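Local atomic coordinates of glycosyl hydrolases family 31 family protein (Aspergillus niger, PDB entry 6DRU), a protein that hydrolyses xyloglucan oligosaccharides, releasing alpha-xylose from their non-reducing terminal glucose. Residues N364-W377 with L438-F451. Sequence-based numbering, arbitrary orientation.
Sequences NYDSTNPSARKFLW and LYPWAHQQAIEEGF. With GOL (glycerol), chain P.
Arg373 reaches out from helix 370-377 and lodges as a knob among Ala442, Gln445, Ala446 and Glu449, a compact case of one cation serving several acceptors where two helices meet. Its aliphatic part lies against the methyl of Ala446 (CD to CB 3.7 Å), after which the chain bends at chi3 (-62°) and stacks the guanidinium against the amide of Gln445, with OE1 over one face and Pro370 CA over the opposite one. At the guanidinium edge, NE meets OE1 of Glu449 on its syn side in a salt bridge of 3.2 Å, while NH1 donates to the carbonyl O of Ser367 at 2.9 Å and to O2 of a glycerol probably left from crystallisation. That O2 in turn donates to Thr368 O.

Beside this charged centre, Tyr439 spans to the loop: its OH donates to Tyr365 O at 2.6 Å, in the carbonyl plane. Ser367 OG lies over one face of the Tyr439 ring, toward the rim, and Ser367 CB makes a CH-pi contact with that ring. The same OG donates to Tyr439 O (2.9 Å), which also accepts the helical N-H of His443. The phenol of Tyr365 meets His443 rim to rim, its OH hydrogen-bonded to His443 ND1. At the far end the chi1 of Trp377 (-177°) carries the indole across to the partner helix and lays one face on Gly450 CA, 3.5 Å from the centroid of the five-membered ring.

The helix axes pass 9.4 Å apart at -55°, with Ala442, Ala446 and Gly450 on the facing surface of helix 439-451. Behind them, His443 and Ile447 rest on strand 391-394 of the TIM barrel, making this a junction of two outer-layer helices. The carboxylate of Glu449 probably compensates the positive charge of Arg373, Ser367 O helps fix the guanidinium's rotation, and the tyrosine bonds tie the loop to helix 439-451.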
loop_
_atom_site.group_PDB
_atom_site.type_symbol
_atom_site.label_atom_id
_atom_site.label_comp_id
_atom_site.label_asym_id
_atom_site.label_seq_id
_atom_site.Cartn_x
_atom_site.Cartn_y
_atom_site.Cartn_z
ATOM N N ASN A 364 -7.030 -13.579 -19.258
ATOM C CA ASN A 364 -8.189 -14.397 -18.929
ATOM C C ASN A 364 -9.464 -13.573 -19.026
ATOM O O ASN A 364 -9.503 -12.412 -18.608
ATOM C CB ASN A 364 -8.059 -14.981 -17.523
ATOM C CG ASN A 364 -7.357 -16.322 -17.509
ATOM O OD1 ASN A 364 -6.607 -16.656 -18.426
ATOM N ND2 ASN A 364 -7.600 -17.104 -16.463
ATOM N N TYR A 365 -10.511 -14.178 -19.581
ATOM C CA TYR A 365 -11.803 -13.513 -19.599
ATOM C C TYR A 365 -12.346 -13.407 -18.175
ATOM O O TYR A 365 -11.973 -14.172 -17.281
ATOM C CB TYR A 365 -12.785 -14.258 -20.508
ATOM C CG TYR A 365 -13.710 -15.225 -19.800
ATOM C CD1 TYR A 365 -15.082 -15.010 -19.791
ATOM C CD2 TYR A 365 -13.216 -16.344 -19.137
ATOM C CE1 TYR A 365 -15.941 -15.880 -19.148
ATOM C CE2 TYR A 365 -14.069 -17.221 -18.485
ATOM C CZ TYR A 365 -15.431 -16.982 -18.496
ATOM O OH TYR A 365 -16.290 -17.845 -17.856
ATOM N N ASP A 366 -13.236 -12.443 -17.966
ATOM C CA ASP A 366 -13.720 -12.120 -16.625
ATOM C C ASP A 366 -14.993 -12.910 -16.350
ATOM O O ASP A 366 -16.091 -12.492 -16.724
ATOM C CB ASP A 366 -13.953 -10.619 -16.493
ATOM C CG ASP A 366 -14.231 -10.197 -15.066
ATOM O OD1 ASP A 366 -14.093 -11.042 -14.157
ATOM O OD2 ASP A 366 -14.591 -9.019 -14.855
ATOM N N SER A 367 -14.851 -14.058 -15.682
ATOM C CA SER A 367 -16.020 -14.865 -15.350
ATOM C C SER A 367 -16.921 -14.186 -14.327
ATOM O O SER A 367 -18.103 -14.534 -14.236
ATOM C CB SER A 367 -15.589 -16.239 -14.828
ATOM O OG SER A 367 -14.893 -16.129 -13.598
ATOM N N THR A 368 -16.395 -13.230 -13.557
ATOM C CA THR A 368 -17.226 -12.480 -12.622
ATOM C C THR A 368 -18.068 -11.417 -13.316
ATOM O O THR A 368 -19.014 -10.901 -12.709
ATOM C CB THR A 368 -16.359 -11.824 -11.544
ATOM O OG1 THR A 368 -15.628 -10.732 -12.114
ATOM C CG2 THR A 368 -15.378 -12.829 -10.966
ATOM N N ASN A 369 -17.745 -11.082 -14.561
ATOM C CA ASN A 369 -18.533 -10.128 -15.333
ATOM C C ASN A 369 -19.707 -10.852 -15.980
ATOM O O ASN A 369 -19.489 -11.743 -16.809
ATOM C CB ASN A 369 -17.663 -9.464 -16.399
ATOM C CG ASN A 369 -18.359 -8.312 -17.113
ATOM O OD1 ASN A 369 -19.586 -8.259 -17.201
ATOM N ND2 ASN A 369 -17.566 -7.385 -17.636
ATOM N N PRO A 370 -20.951 -10.518 -15.629
ATOM C CA PRO A 370 -22.094 -11.214 -16.242
ATOM C C PRO A 370 -22.153 -11.059 -17.748
ATOM O O PRO A 370 -22.563 -11.997 -18.444
ATOM C CB PRO A 370 -23.304 -10.566 -15.557
ATOM C CG PRO A 370 -22.765 -10.019 -14.274
ATOM C CD PRO A 370 -21.373 -9.567 -14.590
ATOM N N SER A 371 -21.750 -9.901 -18.274
ATOM C CA SER A 371 -21.724 -9.719 -19.720
ATOM C C SER A 371 -20.706 -10.638 -20.379
ATOM O O SER A 371 -20.928 -11.104 -21.503
ATOM C CB SER A 371 -21.421 -8.260 -20.060
ATOM O OG SER A 371 -22.449 -7.403 -19.601
ATOM N N ALA A 372 -19.591 -10.913 -19.699
ATOM C CA ALA A 372 -18.584 -11.803 -20.263
ATOM C C ALA A 372 -19.061 -13.252 -20.256
ATOM O O ALA A 372 -18.763 -14.012 -21.185
ATOM C CB ALA A 372 -17.268 -11.657 -19.501
ATOM N N ARG A 373 -19.796 -13.655 -19.215
ATOM C CA ARG A 373 -20.382 -14.993 -19.201
ATOM C C ARG A 373 -21.342 -15.177 -20.370
ATOM O O ARG A 373 -21.400 -16.255 -20.974
ATOM C CB ARG A 373 -21.085 -15.252 -17.869
ATOM C CG ARG A 373 -20.141 -15.296 -16.674
ATOM C CD ARG A 373 -20.778 -16.026 -15.507
ATOM N NE ARG A 373 -21.982 -15.362 -15.016
ATOM C CZ ARG A 373 -21.989 -14.442 -14.058
ATOM N NH1 ARG A 373 -20.851 -14.068 -13.488
ATOM N NH2 ARG A 373 -23.133 -13.895 -13.667
ATOM N N LYS A 374 -22.093 -14.128 -20.715
ATOM C CA LYS A 374 -23.005 -14.216 -21.848
ATOM C C LYS A 374 -22.249 -14.277 -23.164
ATOM O O LYS A 374 -22.618 -15.042 -24.063
ATOM C CB LYS A 374 -23.946 -13.012 -21.865
ATOM C CG LYS A 374 -24.626 -12.826 -23.222
ATOM C CD LYS A 374 -25.810 -11.877 -23.194
ATOM C CE LYS A 374 -25.945 -11.149 -24.531
ATOM N NZ LYS A 374 -25.620 -12.031 -25.685
ATOM N N PHE A 375 -21.177 -13.493 -23.283
ATOM C CA PHE A 375 -20.371 -13.519 -24.498
ATOM C C PHE A 375 -19.807 -14.908 -24.752
ATOM O O PHE A 375 -19.775 -15.374 -25.898
ATOM C CB PHE A 375 -19.244 -12.491 -24.398
ATOM C CG PHE A 375 -18.413 -12.373 -25.648
ATOM C CD1 PHE A 375 -17.358 -13.239 -25.888
ATOM C CD2 PHE A 375 -18.684 -11.386 -26.579
ATOM C CE1 PHE A 375 -16.598 -13.127 -27.034
ATOM C CE2 PHE A 375 -17.925 -11.270 -27.724
ATOM C CZ PHE A 375 -16.882 -12.142 -27.952
ATOM N N LEU A 376 -19.364 -15.589 -23.695
ATOM C CA LEU A 376 -18.710 -16.879 -23.881
ATOM C C LEU A 376 -19.718 -17.968 -24.227
ATOM O O LEU A 376 -19.428 -18.850 -25.042
ATOM C CB LEU A 376 -17.917 -17.248 -22.627
ATOM C CG LEU A 376 -17.523 -18.713 -22.453
ATOM C CD1 LEU A 376 -16.475 -19.107 -23.477
ATOM C CD2 LEU A 376 -17.011 -18.951 -21.042
ATOM N N TRP A 377 -20.918 -17.913 -23.638
ATOM C CA TRP A 377 -21.933 -18.897 -23.994
ATOM C C TRP A 377 -22.433 -18.695 -25.416
ATOM O O TRP A 377 -22.755 -19.671 -26.101
ATOM C CB TRP A 377 -23.108 -18.849 -23.019
ATOM C CG TRP A 377 -24.116 -19.902 -23.332
ATOM C CD1 TRP A 377 -25.388 -19.715 -23.784
ATOM C CD2 TRP A 377 -23.923 -21.319 -23.247
ATOM N NE1 TRP A 377 -26.006 -20.929 -23.974
ATOM C CE2 TRP A 377 -25.127 -21.928 -23.653
ATOM C CE3 TRP A 377 -22.852 -22.131 -22.862
ATOM C CZ2 TRP A 377 -25.289 -23.312 -23.681
ATOM C CZ3 TRP A 377 -23.014 -23.504 -22.893
ATOM C CH2 TRP A 377 -24.224 -24.081 -23.299
ATOM N N LEU A 438 -13.697 -16.585 -6.295
ATOM C CA LEU A 438 -14.948 -16.676 -7.036
ATOM C C LEU A 438 -14.748 -17.101 -8.485
ATOM O O LEU A 438 -15.684 -17.633 -9.091
ATOM C CB LEU A 438 -15.675 -15.326 -6.982
ATOM C CG LEU A 438 -16.848 -15.041 -7.925
ATOM C CD1 LEU A 438 -18.036 -15.934 -7.608
ATOM C CD2 LEU A 438 -17.245 -13.575 -7.862
ATOM N N TYR A 439 -13.547 -16.905 -9.040
ATOM C CA TYR A 439 -13.357 -17.063 -10.483
ATOM C C TYR A 439 -13.764 -18.436 -11.007
ATOM O O TYR A 439 -14.579 -18.491 -11.945
ATOM C CB TYR A 439 -11.906 -16.732 -10.855
ATOM C CG TYR A 439 -11.679 -16.656 -12.347
ATOM C CD1 TYR A 439 -11.325 -17.784 -13.078
ATOM C CD2 TYR A 439 -11.826 -15.456 -13.028
ATOM C CE1 TYR A 439 -11.121 -17.716 -14.443
ATOM C CE2 TYR A 439 -11.623 -15.378 -14.391
ATOM C CZ TYR A 439 -11.271 -16.510 -15.094
ATOM O OH TYR A 439 -11.070 -16.433 -16.453
ATOM N N PRO A 440 -13.257 -19.564 -10.486
ATOM C CA PRO A 440 -13.705 -20.855 -11.032
ATOM C C PRO A 440 -15.159 -21.156 -10.725
ATOM O O PRO A 440 -15.827 -21.827 -11.522
ATOM C CB PRO A 440 -12.763 -21.863 -10.361
ATOM C CG PRO A 440 -12.398 -21.219 -9.076
ATOM C CD PRO A 440 -12.309 -19.747 -9.370
ATOM N N TRP A 441 -15.667 -20.678 -9.587
ATOM C CA TRP A 441 -17.078 -20.850 -9.265
ATOM C C TRP A 441 -17.960 -20.133 -10.280
ATOM O O TRP A 441 -18.966 -20.684 -10.742
ATOM C CB TRP A 441 -17.338 -20.330 -7.850
ATOM C CG TRP A 441 -18.678 -20.660 -7.271
ATOM C CD1 TRP A 441 -18.975 -21.694 -6.433
ATOM C CD2 TRP A 441 -19.900 -19.936 -7.463
ATOM N NE1 TRP A 441 -20.307 -21.665 -6.096
ATOM C CE2 TRP A 441 -20.897 -20.595 -6.716
ATOM C CE3 TRP A 441 -20.248 -18.798 -8.196
ATOM C CZ2 TRP A 441 -22.218 -20.155 -6.683
ATOM C CZ3 TRP A 441 -21.561 -18.362 -8.162
ATOM C CH2 TRP A 441 -22.529 -19.039 -7.411
ATOM N N ALA A 442 -17.589 -18.905 -10.649
ATOM C CA ALA A 442 -18.342 -18.170 -11.658
ATOM C C ALA A 442 -18.135 -18.734 -13.055
ATOM O O ALA A 442 -18.991 -18.531 -13.923
ATOM C CB ALA A 442 -17.956 -16.691 -11.631
ATOM N N HIS A 443 -17.020 -19.429 -13.294
ATOM C CA HIS A 443 -16.822 -20.081 -14.584
ATOM C C HIS A 443 -17.759 -21.273 -14.742
ATOM O O HIS A 443 -18.350 -21.466 -15.811
ATOM C CB HIS A 443 -15.362 -20.509 -14.738
ATOM C CG HIS A 443 -14.972 -20.835 -16.146
ATOM N ND1 HIS A 443 -15.314 -20.038 -17.216
ATOM C CD2 HIS A 443 -14.262 -21.867 -16.660
ATOM C CE1 HIS A 443 -14.834 -20.565 -18.328
ATOM N NE2 HIS A 443 -14.188 -21.673 -18.017
ATOM N N GLN A 444 -17.901 -22.089 -13.691
ATOM C CA GLN A 444 -18.931 -23.124 -13.697
ATOM C C GLN A 444 -20.309 -22.511 -13.898
ATOM O O GLN A 444 -21.131 -23.040 -14.657
ATOM C CB GLN A 444 -18.899 -23.914 -12.387
ATOM C CG GLN A 444 -17.592 -24.619 -12.090
ATOM C CD GLN A 444 -17.640 -25.383 -10.780
ATOM O OE1 GLN A 444 -17.480 -24.808 -9.704
ATOM N NE2 GLN A 444 -17.871 -26.687 -10.865
ATOM N N GLN A 445 -20.573 -21.391 -13.221
ATOM C CA GLN A 445 -21.865 -20.722 -13.326
ATOM C C GLN A 445 -22.164 -20.286 -14.755
ATOM O O GLN A 445 -23.328 -20.281 -15.169
ATOM C CB GLN A 445 -21.894 -19.521 -12.377
ATOM C CG GLN A 445 -23.152 -18.673 -12.452
ATOM C CD GLN A 445 -23.023 -17.370 -11.685
ATOM O OE1 GLN A 445 -21.927 -16.831 -11.531
ATOM N NE2 GLN A 445 -24.147 -16.855 -11.200
ATOM N N ALA A 446 -21.133 -19.923 -15.522
ATOM C CA ALA A 446 -21.355 -19.482 -16.895
ATOM C C ALA A 446 -22.011 -20.571 -17.738
ATOM O O ALA A 446 -22.945 -20.294 -18.500
ATOM C CB ALA A 446 -20.032 -19.039 -17.522
ATOM N N ILE A 447 -21.550 -21.817 -17.608
ATOM C CA ILE A 447 -22.149 -22.901 -18.384
ATOM C C ILE A 447 -23.439 -23.379 -17.739
ATOM O O ILE A 447 -24.373 -23.788 -18.441
ATOM C CB ILE A 447 -21.154 -24.058 -18.575
ATOM C CG1 ILE A 447 -19.941 -23.592 -19.368
ATOM C CG2 ILE A 447 -21.801 -25.222 -19.293
ATOM C CD1 ILE A 447 -18.782 -23.272 -18.500
ATOM N N GLU A 448 -23.526 -23.331 -16.408
ATOM C CA GLU A 448 -24.776 -23.685 -15.747
ATOM C C GLU A 448 -25.908 -22.788 -16.227
ATOM O O GLU A 448 -27.010 -23.265 -16.521
ATOM C CB GLU A 448 -24.616 -23.588 -14.231
ATOM C CG GLU A 448 -25.889 -23.885 -13.452
ATOM C CD GLU A 448 -26.238 -25.364 -13.433
ATOM O OE1 GLU A 448 -25.379 -26.187 -13.817
ATOM O OE2 GLU A 448 -27.373 -25.703 -13.037
ATOM N N GLU A 449 -25.645 -21.482 -16.327
ATOM C CA GLU A 449 -26.646 -20.561 -16.852
ATOM C C GLU A 449 -26.979 -20.886 -18.303
ATOM O O GLU A 449 -28.142 -20.804 -18.715
ATOM C CB GLU A 449 -26.149 -19.120 -16.724
ATOM C CG GLU A 449 -26.041 -18.623 -15.289
ATOM C CD GLU A 449 -25.305 -17.297 -15.180
ATOM O OE1 GLU A 449 -24.527 -16.963 -16.100
ATOM O OE2 GLU A 449 -25.505 -16.592 -14.167
ATOM N N GLY A 450 -25.971 -21.266 -19.091
ATOM C CA GLY A 450 -26.225 -21.624 -20.478
ATOM C C GLY A 450 -26.999 -22.920 -20.618
ATOM O O GLY A 450 -27.927 -23.014 -21.426
ATOM N N PHE A 451 -26.618 -23.942 -19.848
ATOM C CA PHE A 451 -27.365 -25.196 -19.844
ATOM C C PHE A 451 -28.825 -24.960 -19.483
ATOM O O PHE A 451 -29.734 -25.358 -20.220
ATOM C CB PHE A 451 -26.728 -26.182 -18.863
ATOM C CG PHE A 451 -25.521 -26.895 -19.406
ATOM C CD1 PHE A 451 -25.250 -26.901 -20.763
ATOM C CD2 PHE A 451 -24.657 -27.562 -18.551
ATOM C CE1 PHE A 451 -24.137 -27.560 -21.258
ATOM C CE2 PHE A 451 -23.545 -28.222 -19.039
ATOM C CZ PHE A 451 -23.286 -28.221 -20.394
HETATM C C1 GOL P . -21.103 -11.407 -9.183
HETATM O O1 GOL P . -21.885 -10.557 -9.959
HETATM C C2 GOL P . -21.007 -12.737 -9.953
HETATM O O2 GOL P . -21.340 -12.579 -11.291
HETATM C C3 GOL P . -21.969 -13.697 -9.213
HETATM O O3 GOL P . -21.824 -14.949 -9.807
#